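Local coordinates for protein transcriptional activator HlyU (PDB 4K2E) that activates transcription of the hemolysin gene hlyA in Vibrio cholerae, binding DNA as a dimeric winged-helix regulator of the ArsR family, at residues G52-S55 / S56-L60; S63-S66 / Q67-W71; I100-L103 / H104-C108. All blocks are in the same frame, centred on the assembly; numbering follows the deposited sequence.

Each of the three contacts is local, made within one helix, so none closes a long loop; along the chain they follow in series and neither nest nor cross. Contact 1 comes first, on helix 51-58 and the turn that ends it. Contact 2 lies on the next helix, 62-74, and touches contact 1 through Leu65 and Leu69, which pack on Leu54 and Leu58 to join the two helices of the predicted helix-turn-helix. Strands 78-83 and 86-91 then intervene before helix 94-108 carries contact 3. That contact stands about 23 Å, centre to centre, from contact 2, across the chain's centre, and meets the second subunit.

Contact 1. Residues G52-S55 / S56-L60; sequences GELS and SRLEL
Glu53 and Arg57, one helical turn apart, lie side by side and point the same way along the outer face of helix 51-58. Their charged ends meet at a slant, the carboxylate and guanidinium planes being 56° apart. The link is a single salt-bridge hydrogen bond from Arg57 NE to Glu53 OE2, 3.2 Å long, which reaches the oxygen on its anti side; that oxygen sits at the edge of the guanidinium, a little off its plane. Glu53 gets there with CG swung opposite its backbone N (chi1 180°) and a bend at chi2, and the aliphatic stems follow each other, Glu53 CG resting 4.0 Å from Arg57 CG.

The inner face is apolar. Leu58 sets CD2 against Leu54 CB at 4.2 Å, and the same methyl lies 3.3 Å from Leu54 O, the carbonyl that accepts the backbone bond of Leu58 N. Both leucines are buried, packing on Leu65 of helix 62-74 and on Met43, while Leu58 also touches Gln39 and Ile40 of helix 35-40.

At the C-terminal end Glu59 takes a positive phi (54°) and breaks the helix, so that the backbone of Leu60 returns to Ser55. Leu60 N gives a weak bond to Ser55 O. Ser55 OG donates to Leu60 O over 2.5 Å, shorter than such a bond should be, so its detail is uncertain. The carbonyl of Leu58 near this end is taken by Arg36.

In the helix-turn-helix predicted for residues 51-70, this is the first helix and the start of the turn. Together these two Ser55-Leu60 links, one weak and one doubtful, probably help tie the last helical turn to the chain leaving it, whereas the Glu53-Arg57 pair, joined by one long bond, probably adds only modestly to helix stability.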
ATOM      1  N   GLY A  52      23.262  -2.156 -10.411  1.00 46.74           N
ATOM      2  CA  GLY A  52      23.640  -3.322 -11.200  1.00 51.79           C
ATOM      3  C   GLY A  52      23.033  -4.588 -10.611  1.00 56.88           C
ATOM      4  O   GLY A  52      22.578  -5.484 -11.332  1.00 49.19           O
ATOM      5  N   GLU A  53      22.994  -4.660  -9.282  1.00 48.15           N
ATOM      6  CA  GLU A  53      22.490  -5.869  -8.652  1.00 53.16           C
ATOM      7  C   GLU A  53      20.977  -5.920  -8.785  1.00 46.14           C
ATOM      8  O   GLU A  53      20.404  -6.974  -9.039  1.00 53.52           O
ATOM      9  CB  GLU A  53      22.838  -5.932  -7.178  1.00 57.06           C
ATOM     10  CG  GLU A  53      22.288  -7.205  -6.540  1.00 65.54           C
ATOM     11  CD  GLU A  53      23.181  -7.750  -5.458  1.00 76.90           C
ATOM     12  OE1 GLU A  53      24.341  -7.292  -5.373  1.00 82.08           O
ATOM     13  OE2 GLU A  53      22.720  -8.630  -4.696  1.00 81.18           O
ATOM     14  N   LEU A  54      20.354  -4.772  -8.572  1.00 42.75           N
ATOM     15  CA  LEU A  54      18.920  -4.631  -8.783  1.00 42.43           C
ATOM     16  C   LEU A  54      18.523  -5.030 -10.217  1.00 46.37           C
ATOM     17  O   LEU A  54      17.588  -5.804 -10.413  1.00 47.53           O
ATOM     18  CB  LEU A  54      18.481  -3.193  -8.454  1.00 41.82           C
ATOM     19  CG  LEU A  54      18.514  -2.824  -6.964  1.00 36.22           C
ATOM     20  CD1 LEU A  54      18.261  -1.306  -6.764  1.00 38.17           C
ATOM     21  CD2 LEU A  54      17.447  -3.630  -6.209  1.00 36.69           C
ATOM     22  N   SER A  55      19.231  -4.510 -11.216  1.00 48.04           N
ATOM     23  CA  SER A  55      18.942  -4.861 -12.606  1.00 47.89           C
ATOM     24  C   SER A  55      19.096  -6.349 -12.816  1.00 51.47           C
ATOM     25  O   SER A  55      18.259  -6.974 -13.482  1.00 51.73           O
ATOM     26  CB  SER A  55      19.840  -4.100 -13.592  1.00 48.45           C
ATOM     27  OG  SER A  55      19.718  -4.649 -14.906  1.00 46.16           O
ATOM     28  N   SER A  56      20.165  -6.922 -12.261  1.00 47.92           N
ATOM     29  CA  SER A  56      20.364  -8.369 -12.368  1.00 54.52           C
ATOM     30  C   SER A  56      19.237  -9.210 -11.715  1.00 51.24           C
ATOM     31  O   SER A  56      18.764 -10.218 -12.283  1.00 55.57           O
ATOM     32  CB  SER A  56      21.714  -8.760 -11.764  1.00 61.74           C
ATOM     33  OG  SER A  56      21.796 -10.155 -11.562  1.00 71.62           O
ATOM     34  N   ARG A  57      18.856  -8.839 -10.501  1.00 49.18           N
ATOM     35  CA  ARG A  57      17.914  -9.654  -9.734  1.00 60.40           C
ATOM     36  C   ARG A  57      16.493  -9.481 -10.263  1.00 56.08           C
ATOM     37  O   ARG A  57      15.703 -10.425 -10.256  1.00 66.10           O
ATOM     38  CB  ARG A  57      17.974  -9.327  -8.235  1.00 62.19           C
ATOM     39  CG  ARG A  57      19.279  -9.658  -7.549  1.00 72.35           C
ATOM     40  CD  ARG A  57      19.071 -10.147  -6.116  1.00 80.87           C
ATOM     41  NE  ARG A  57      20.320 -10.581  -5.487  1.00 90.50           N
ATOM     42  CZ  ARG A  57      20.778 -11.835  -5.500  1.00 92.74           C
ATOM     43  NH1 ARG A  57      21.928 -12.136  -4.907  1.00 93.90           N
ATOM     44  NH2 ARG A  57      20.086 -12.792  -6.107  1.00 92.74           N
ATOM     45  N   LEU A  58      16.175  -8.276 -10.714  1.00 51.76           N
ATOM     46  CA  LEU A  58      14.841  -7.973 -11.237  1.00 47.54           C
ATOM     47  C   LEU A  58      14.737  -8.384 -12.705  1.00 56.98           C
ATOM     48  O   LEU A  58      13.635  -8.530 -13.248  1.00 50.51           O
ATOM     49  CB  LEU A  58      14.535  -6.484 -11.119  1.00 45.08           C
ATOM     50  CG  LEU A  58      13.923  -5.954  -9.808  1.00 51.00           C
ATOM     51  CD1 LEU A  58      14.019  -6.978  -8.698  1.00 54.12           C
ATOM     52  CD2 LEU A  58      14.622  -4.680  -9.406  1.00 52.84           C
ATOM     53  N   GLU A  59      15.899  -8.583 -13.328  1.00 45.75           N
ATOM     54  CA  GLU A  59      15.997  -8.790 -14.775  1.00 49.86           C
ATOM     55  C   GLU A  59      15.334  -7.673 -15.586  1.00 45.56           C
ATOM     56  O   GLU A  59      14.696  -7.926 -16.606  1.00 62.57           O
ATOM     57  CB  GLU A  59      15.499 -10.172 -15.188  1.00 50.99           C
ATOM     58  CG  GLU A  59      16.399 -11.234 -14.629  1.00 54.39           C
ATOM     59  CD  GLU A  59      16.149 -12.600 -15.187  1.00 69.21           C
ATOM     60  OE1 GLU A  59      15.096 -12.810 -15.819  1.00 58.57           O
ATOM     61  OE2 GLU A  59      17.026 -13.461 -14.980  1.00 62.26           O
ATOM     62  N   LEU A  60      15.510  -6.444 -15.122  1.00 42.80           N
ATOM     63  CA  LEU A  60      15.112  -5.266 -15.873  1.00 46.55           C
ATOM     64  C   LEU A  60      16.369  -4.529 -16.275  1.00 47.89           C
ATOM     65  O   LEU A  60      17.306  -4.428 -15.490  1.00 53.76           O
ATOM     66  CB  LEU A  60      14.249  -4.342 -15.017  1.00 57.51           C
ATOM     67  CG  LEU A  60      12.723  -4.434 -15.091  1.00 62.60           C
ATOM     68  CD1 LEU A  60      12.128  -3.315 -14.269  1.00 60.73           C
ATOM     69  CD2 LEU A  60      12.233  -4.353 -16.533  1.00 63.49           C
TER

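Contact 2. Residues S63-S66 / Q67-W71; sequences SALS and QHLAW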
ATOM      1  N   SER A  63      18.014   0.895 -17.893  1.00 53.21           N
ATOM      2  CA  SER A  63      17.199   1.952 -18.480  1.00 52.64           C
ATOM      3  C   SER A  63      15.796   1.935 -17.892  1.00 51.95           C
ATOM      4  O   SER A  63      15.330   2.944 -17.375  1.00 49.44           O
ATOM      5  CB  SER A  63      17.147   1.783 -20.005  1.00 64.08           C
ATOM      6  OG  SER A  63      16.857   2.997 -20.675  1.00 66.96           O
ATOM      7  N   ALA A  64      15.139   0.775 -17.932  1.00 53.39           N
ATOM      8  CA  ALA A  64      13.794   0.636 -17.368  1.00 52.49           C
ATOM      9  C   ALA A  64      13.799   0.814 -15.850  1.00 47.18           C
ATOM     10  O   ALA A  64      12.889   1.411 -15.273  1.00 51.08           O
ATOM     11  CB  ALA A  64      13.189  -0.727 -17.758  1.00 58.60           C
ATOM     12  N   LEU A  65      14.845   0.314 -15.209  1.00 43.40           N
ATOM     13  CA  LEU A  65      15.052   0.511 -13.774  1.00 43.82           C
ATOM     14  C   LEU A  65      15.128   1.981 -13.305  1.00 48.04           C
ATOM     15  O   LEU A  65      14.527   2.359 -12.280  1.00 41.59           O
ATOM     16  CB  LEU A  65      16.329  -0.208 -13.363  1.00 47.10           C
ATOM     17  CG  LEU A  65      16.483  -0.676 -11.929  1.00 51.59           C
ATOM     18  CD1 LEU A  65      15.274  -1.524 -11.542  1.00 53.34           C
ATOM     19  CD2 LEU A  65      17.770  -1.479 -11.826  1.00 42.89           C
ATOM     20  N   SER A  66      15.889   2.798 -14.032  1.00 45.87           N
ATOM     21  CA  SER A  66      16.141   4.180 -13.617  1.00 43.30           C
ATOM     22  C   SER A  66      14.861   4.976 -13.321  1.00 46.98           C
ATOM     23  O   SER A  66      14.867   5.797 -12.423  1.00 42.68           O
ATOM     24  CB  SER A  66      17.044   4.919 -14.618  1.00 53.83           C
ATOM     25  OG  SER A  66      16.334   5.337 -15.766  1.00 63.04           O
ATOM     26  N   GLN A  67      13.765   4.702 -14.031  1.00 43.57           N
ATOM     27  CA  GLN A  67      12.532   5.457 -13.838  1.00 44.42           C
ATOM     28  C   GLN A  67      11.851   5.039 -12.531  1.00 40.11           C
ATOM     29  O   GLN A  67      11.328   5.879 -11.777  1.00 42.30           O
ATOM     30  CB  GLN A  67      11.575   5.255 -15.010  1.00 55.70           C
ATOM     31  CG  GLN A  67      12.006   5.917 -16.326  1.00 73.14           C
ATOM     32  CD  GLN A  67      12.782   4.977 -17.238  1.00 83.72           C
ATOM     33  OE1 GLN A  67      12.748   3.759 -17.071  1.00 85.19           O
ATOM     34  NE2 GLN A  67      13.481   5.545 -18.218  1.00 93.28           N
ATOM     35  N   HIS A  68      11.872   3.733 -12.264  1.00 35.77           N
ATOM     36  CA  HIS A  68      11.348   3.228 -10.996  1.00 31.60           C
ATOM     37  C   HIS A  68      12.150   3.798  -9.835  1.00 32.74           C
ATOM     38  O   HIS A  68      11.585   4.234  -8.825  1.00 34.36           O
ATOM     39  CB  HIS A  68      11.383   1.688 -10.968  1.00 34.33           C
ATOM     40  CG  HIS A  68      10.518   1.072 -12.014  1.00 43.65           C
ATOM     41  ND1 HIS A  68       9.166   1.328 -12.094  1.00 43.94           N
ATOM     42  CD2 HIS A  68      10.812   0.267 -13.059  1.00 47.64           C
ATOM     43  CE1 HIS A  68       8.659   0.681 -13.126  1.00 45.61           C
ATOM     44  NE2 HIS A  68       9.638   0.034 -13.730  1.00 48.76           N
ATOM     45  N   LEU A  69      13.473   3.772  -9.969  1.00 35.05           N
ATOM     46  CA  LEU A  69      14.318   4.286  -8.916  1.00 31.13           C
ATOM     47  C   LEU A  69      14.077   5.777  -8.740  1.00 32.91           C
ATOM     48  O   LEU A  69      14.093   6.294  -7.613  1.00 34.84           O
ATOM     49  CB  LEU A  69      15.797   4.005  -9.196  1.00 33.26           C
ATOM     50  CG  LEU A  69      16.222   2.530  -9.195  1.00 35.54           C
ATOM     51  CD1 LEU A  69      17.661   2.390  -9.734  1.00 36.04           C
ATOM     52  CD2 LEU A  69      16.096   1.859  -7.822  1.00 35.22           C
ATOM     53  N   ALA A  70      13.813   6.463  -9.845  1.00 32.45           N
ATOM     54  CA  ALA A  70      13.624   7.904  -9.812  1.00 33.70           C
ATOM     55  C   ALA A  70      12.369   8.262  -8.998  1.00 35.37           C
ATOM     56  O   ALA A  70      12.375   9.220  -8.203  1.00 35.08           O
ATOM     57  CB  ALA A  70      13.532   8.452 -11.199  1.00 36.72           C
ATOM     58  N   TRP A  71      11.303   7.501  -9.232  1.00 35.14           N
ATOM     59  CA  TRP A  71      10.077   7.629  -8.460  1.00 35.52           C
ATOM     60  C   TRP A  71      10.338   7.362  -6.981  1.00 35.29           C
ATOM     61  O   TRP A  71       9.951   8.168  -6.128  1.00 33.75           O
ATOM     62  CB  TRP A  71       9.022   6.667  -9.024  1.00 39.46           C
ATOM     63  CG  TRP A  71       7.602   6.822  -8.469  1.00 37.60           C
ATOM     64  CD1 TRP A  71       7.224   6.927  -7.154  1.00 38.68           C
ATOM     65  CD2 TRP A  71       6.397   6.811  -9.232  1.00 37.29           C
ATOM     66  NE1 TRP A  71       5.842   7.001  -7.065  1.00 35.44           N
ATOM     67  CE2 TRP A  71       5.318   6.928  -8.327  1.00 37.41           C
ATOM     68  CE3 TRP A  71       6.125   6.717 -10.601  1.00 40.42           C
ATOM     69  CZ2 TRP A  71       3.994   6.965  -8.751  1.00 41.79           C
ATOM     70  CZ3 TRP A  71       4.810   6.756 -11.017  1.00 45.46           C
ATOM     71  CH2 TRP A  71       3.765   6.875 -10.094  1.00 44.05           C
TER
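Leu65 and Leu69 form the tight side of this helical segment. Their side chains cross obliquely, with Leu65 CG 4.0 Å from Leu69 CD1, and the backbone beneath them is well aligned: Leu69 N bonds to Leu65 O at 2.9 Å with an N-H...O angle of 169°. The two leucines reach outward differently. Leu65 turns CG opposite its backbone N (chi1 -154°), which carries its methyls towards Leu54 and Leu58 of helix 51-58, whereas Leu69 keeps CG beside its backbone N and packs against Val51. Leu65 also touches Ile40 of helix 35-40, so one buried residue meets helices 35-40 and 51-58.

Beside this core the His68 ring lies obliquely to the preceding turn, its CD2 carbon 3.2 Å from Ala64 O. Neighbours from helix 35-40, among them Arg36 and Arg37, and Leu60 from the turn touch the His68 side chain.

Helix 62-74 is the second helix of the predicted helix-turn-helix, the position that supplies the recognition helix in winged-helix regulators of the ArsR family. Its exposed flank, with Ser63, Ser66 and Gln67, is therefore consistent with a surface offered to DNA.

That flank is polar and much more loosely knit. The Ser66 hydroxyl, placed between its backbone N and carbonyl carbon (chi1 78°), folds back on the helix, where Ser66 OG donates to Ser63 O at 3.1 Å. On the next turn Ala70 N bonds to Ser66 O at 2.9 Å, with an N-H...O angle of 137° that is clearly more bent than the one between the leucines, and Ala70 CB rests 3.2 Å from Ser66 O. Beyond it, Trp71 makes cation-pi contacts with Arg37 and Arg74.

Contact 3. Residues I100-L103 / H104-C108; sequences IELL and HRLYC
Leu102 meets both Leu106 and Arg105 on one flank of helix 94-108. Its CG lies 3.8 Å from Leu106 CD1, and its CD1 methyl comes within 3.6 Å of Arg105 NH2. The arginine bends at chi3 (63°), which folds the guanidinium back so that one face lies over Leu102 CA and Glu101 O.

On the neighbouring flank Leu103 and Tyr107 run side by side. Leu103 CD2 approaches the edge of the phenol ring in its plane, 3.8 Å from CE2, and Leu103 O also lies near that edge while accepting the Tyr107 N bond.

The i to i+4 backbone bonds run through Tyr107 N, that of Leu106 N to Leu102 O being 2.9 Å, while 104-108 also includes a wider pi-type turn.

Outside the segments, Leu103 rests on Met32 of helix 16-32. The second subunit reaches four residues here: its own Leu102 packs on Leu102, its Met99 on Leu103 and Leu106, its Leu28 on Tyr107, and its Asn21 donates to Tyr107 O. Packing of leucines and an aromatic ring, together with the Asn21 bond, is consistent with this helix contributing to the dimer interface mainly through apolar packing.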
ATOM      1  N   ILE A 100       7.522  -2.619   4.508  1.00 34.34           N
ATOM      2  CA  ILE A 100       8.210  -3.672   3.787  1.00 36.14           C
ATOM      3  C   ILE A 100       8.432  -4.893   4.694  1.00 41.17           C
ATOM      4  O   ILE A 100       8.256  -6.031   4.263  1.00 44.03           O
ATOM      5  CB  ILE A 100       9.562  -3.188   3.196  1.00 42.36           C
ATOM      6  CG1 ILE A 100       9.330  -2.047   2.209  1.00 41.80           C
ATOM      7  CG2 ILE A 100      10.282  -4.337   2.481  1.00 39.66           C
ATOM      8  CD1 ILE A 100       8.370  -2.407   1.099  1.00 42.79           C
ATOM      9  N   GLU A 101       8.785  -4.656   5.957  1.00 41.73           N
ATOM     10  CA  GLU A 101       8.943  -5.757   6.897  1.00 50.11           C
ATOM     11  C   GLU A 101       7.655  -6.548   6.952  1.00 42.41           C
ATOM     12  O   GLU A 101       7.667  -7.792   6.880  1.00 45.03           O
ATOM     13  CB  GLU A 101       9.257  -5.257   8.307  1.00 54.06           C
ATOM     14  CG  GLU A 101      10.665  -4.834   8.542  1.00 64.92           C
ATOM     15  CD  GLU A 101      10.858  -4.328   9.952  1.00 79.16           C
ATOM     16  OE1 GLU A 101      11.720  -3.443  10.159  1.00 81.56           O
ATOM     17  OE2 GLU A 101      10.135  -4.812  10.853  1.00 86.65           O
ATOM     18  N   LEU A 102       6.544  -5.817   7.090  1.00 40.90           N
ATOM     19  CA  LEU A 102       5.247  -6.466   7.215  1.00 41.17           C
ATOM     20  C   LEU A 102       4.919  -7.283   5.968  1.00 39.63           C
ATOM     21  O   LEU A 102       4.515  -8.434   6.052  1.00 41.85           O
ATOM     22  CB  LEU A 102       4.127  -5.442   7.512  1.00 38.63           C
ATOM     23  CG  LEU A 102       2.725  -6.075   7.526  1.00 39.08           C
ATOM     24  CD1 LEU A 102       2.656  -7.201   8.538  1.00 43.03           C
ATOM     25  CD2 LEU A 102       1.633  -5.028   7.821  1.00 46.57           C
ATOM     26  N   LEU A 103       5.097  -6.677   4.813  1.00 36.94           N
ATOM     27  CA  LEU A 103       4.793  -7.363   3.563  1.00 41.46           C
ATOM     28  C   LEU A 103       5.640  -8.608   3.392  1.00 45.80           C
ATOM     29  O   LEU A 103       5.184  -9.622   2.861  1.00 47.00           O
ATOM     30  CB  LEU A 103       5.008  -6.422   2.381  1.00 43.70           C
ATOM     31  CG  LEU A 103       3.904  -5.370   2.311  1.00 42.37           C
ATOM     32  CD1 LEU A 103       4.312  -4.317   1.321  1.00 40.89           C
ATOM     33  CD2 LEU A 103       2.611  -6.038   1.912  1.00 44.90           C
ATOM     34  N   HIS A 104       6.888  -8.522   3.843  1.00 51.86           N
ATOM     35  CA  HIS A 104       7.786  -9.649   3.781  1.00 51.55           C
ATOM     36  C   HIS A 104       7.209 -10.779   4.624  1.00 52.10           C
ATOM     37  O   HIS A 104       7.086 -11.911   4.158  1.00 57.60           O
ATOM     38  CB  HIS A 104       9.181  -9.241   4.274  1.00 58.56           C
ATOM     39  CG  HIS A 104      10.258 -10.209   3.894  1.00 70.59           C
ATOM     40  ND1 HIS A 104      10.562 -10.501   2.583  1.00 75.08           N
ATOM     41  CD2 HIS A 104      11.087 -10.960   4.653  1.00 76.42           C
ATOM     42  CE1 HIS A 104      11.539 -11.390   2.549  1.00 80.15           C
ATOM     43  NE2 HIS A 104      11.877 -11.683   3.790  1.00 82.92           N
ATOM     44  N   ARG A 105       6.830 -10.470   5.863  1.00 52.46           N
ATOM     45  CA  ARG A 105       6.258 -11.489   6.744  1.00 53.02           C
ATOM     46  C   ARG A 105       4.950 -12.107   6.202  1.00 52.39           C
ATOM     47  O   ARG A 105       4.756 -13.309   6.300  1.00 64.85           O
ATOM     48  CB  ARG A 105       6.061 -10.939   8.164  1.00 65.59           C
ATOM     49  CG  ARG A 105       4.929 -11.612   8.958  1.00 74.71           C
ATOM     50  CD  ARG A 105       4.896 -11.194  10.438  1.00 79.45           C
ATOM     51  NE  ARG A 105       4.637  -9.766  10.627  1.00 81.41           N
ATOM     52  CZ  ARG A 105       5.590  -8.847  10.783  1.00 79.63           C
ATOM     53  NH1 ARG A 105       6.865  -9.214  10.772  1.00 83.16           N
ATOM     54  NH2 ARG A 105       5.274  -7.564  10.947  1.00 72.25           N
ATOM     55  N   LEU A 106       4.078 -11.288   5.623  1.00 48.05           N
ATOM     56  CA  LEU A 106       2.790 -11.778   5.105  1.00 49.17           C
ATOM     57  C   LEU A 106       2.966 -12.627   3.847  1.00 56.18           C
ATOM     58  O   LEU A 106       2.257 -13.621   3.644  1.00 55.26           O
ATOM     59  CB  LEU A 106       1.870 -10.608   4.765  1.00 45.84           C
ATOM     60  CG  LEU A 106       1.446  -9.668   5.891  1.00 48.08           C
ATOM     61  CD1 LEU A 106       0.780  -8.410   5.315  1.00 44.40           C
ATOM     62  CD2 LEU A 106       0.555 -10.388   6.905  1.00 50.10           C
ATOM     63  N   TYR A 107       3.929 -12.230   3.015  1.00 54.76           N
ATOM     64  CA  TYR A 107       4.080 -12.774   1.666  1.00 58.70           C
ATOM     65  C   TYR A 107       5.358 -13.610   1.407  1.00 67.71           C
ATOM     66  O   TYR A 107       5.326 -14.556   0.619  1.00 67.24           O
ATOM     67  CB  TYR A 107       3.918 -11.650   0.629  1.00 57.99           C
ATOM     68  CG  TYR A 107       2.504 -11.107   0.565  1.00 55.12           C
ATOM     69  CD1 TYR A 107       1.456 -11.904   0.112  1.00 62.30           C
ATOM     70  CD2 TYR A 107       2.215  -9.806   0.954  1.00 47.42           C
ATOM     71  CE1 TYR A 107       0.163 -11.422   0.056  1.00 60.28           C
ATOM     72  CE2 TYR A 107       0.910  -9.313   0.910  1.00 49.41           C
ATOM     73  CZ  TYR A 107      -0.103 -10.123   0.451  1.00 58.00           C
ATOM     74  OH  TYR A 107      -1.394  -9.645   0.406  1.00 65.62           O
ATOM     75  N   CYS A 108       6.469 -13.280   2.061  1.00 71.67           N
ATOM     76  CA  CYS A 108       7.677 -14.107   1.941  1.00 80.83           C
ATOM     77  C   CYS A 108       7.905 -14.918   3.215  1.00 93.18           C
ATOM     78  O   CYS A 108       7.566 -16.102   3.289  1.00 94.43           O
ATOM     79  CB  CYS A 108       8.921 -13.241   1.685  1.00 74.78           C
ATOM     80  SG  CYS A 108       8.933 -12.267   0.153  1.00 91.58           S
TER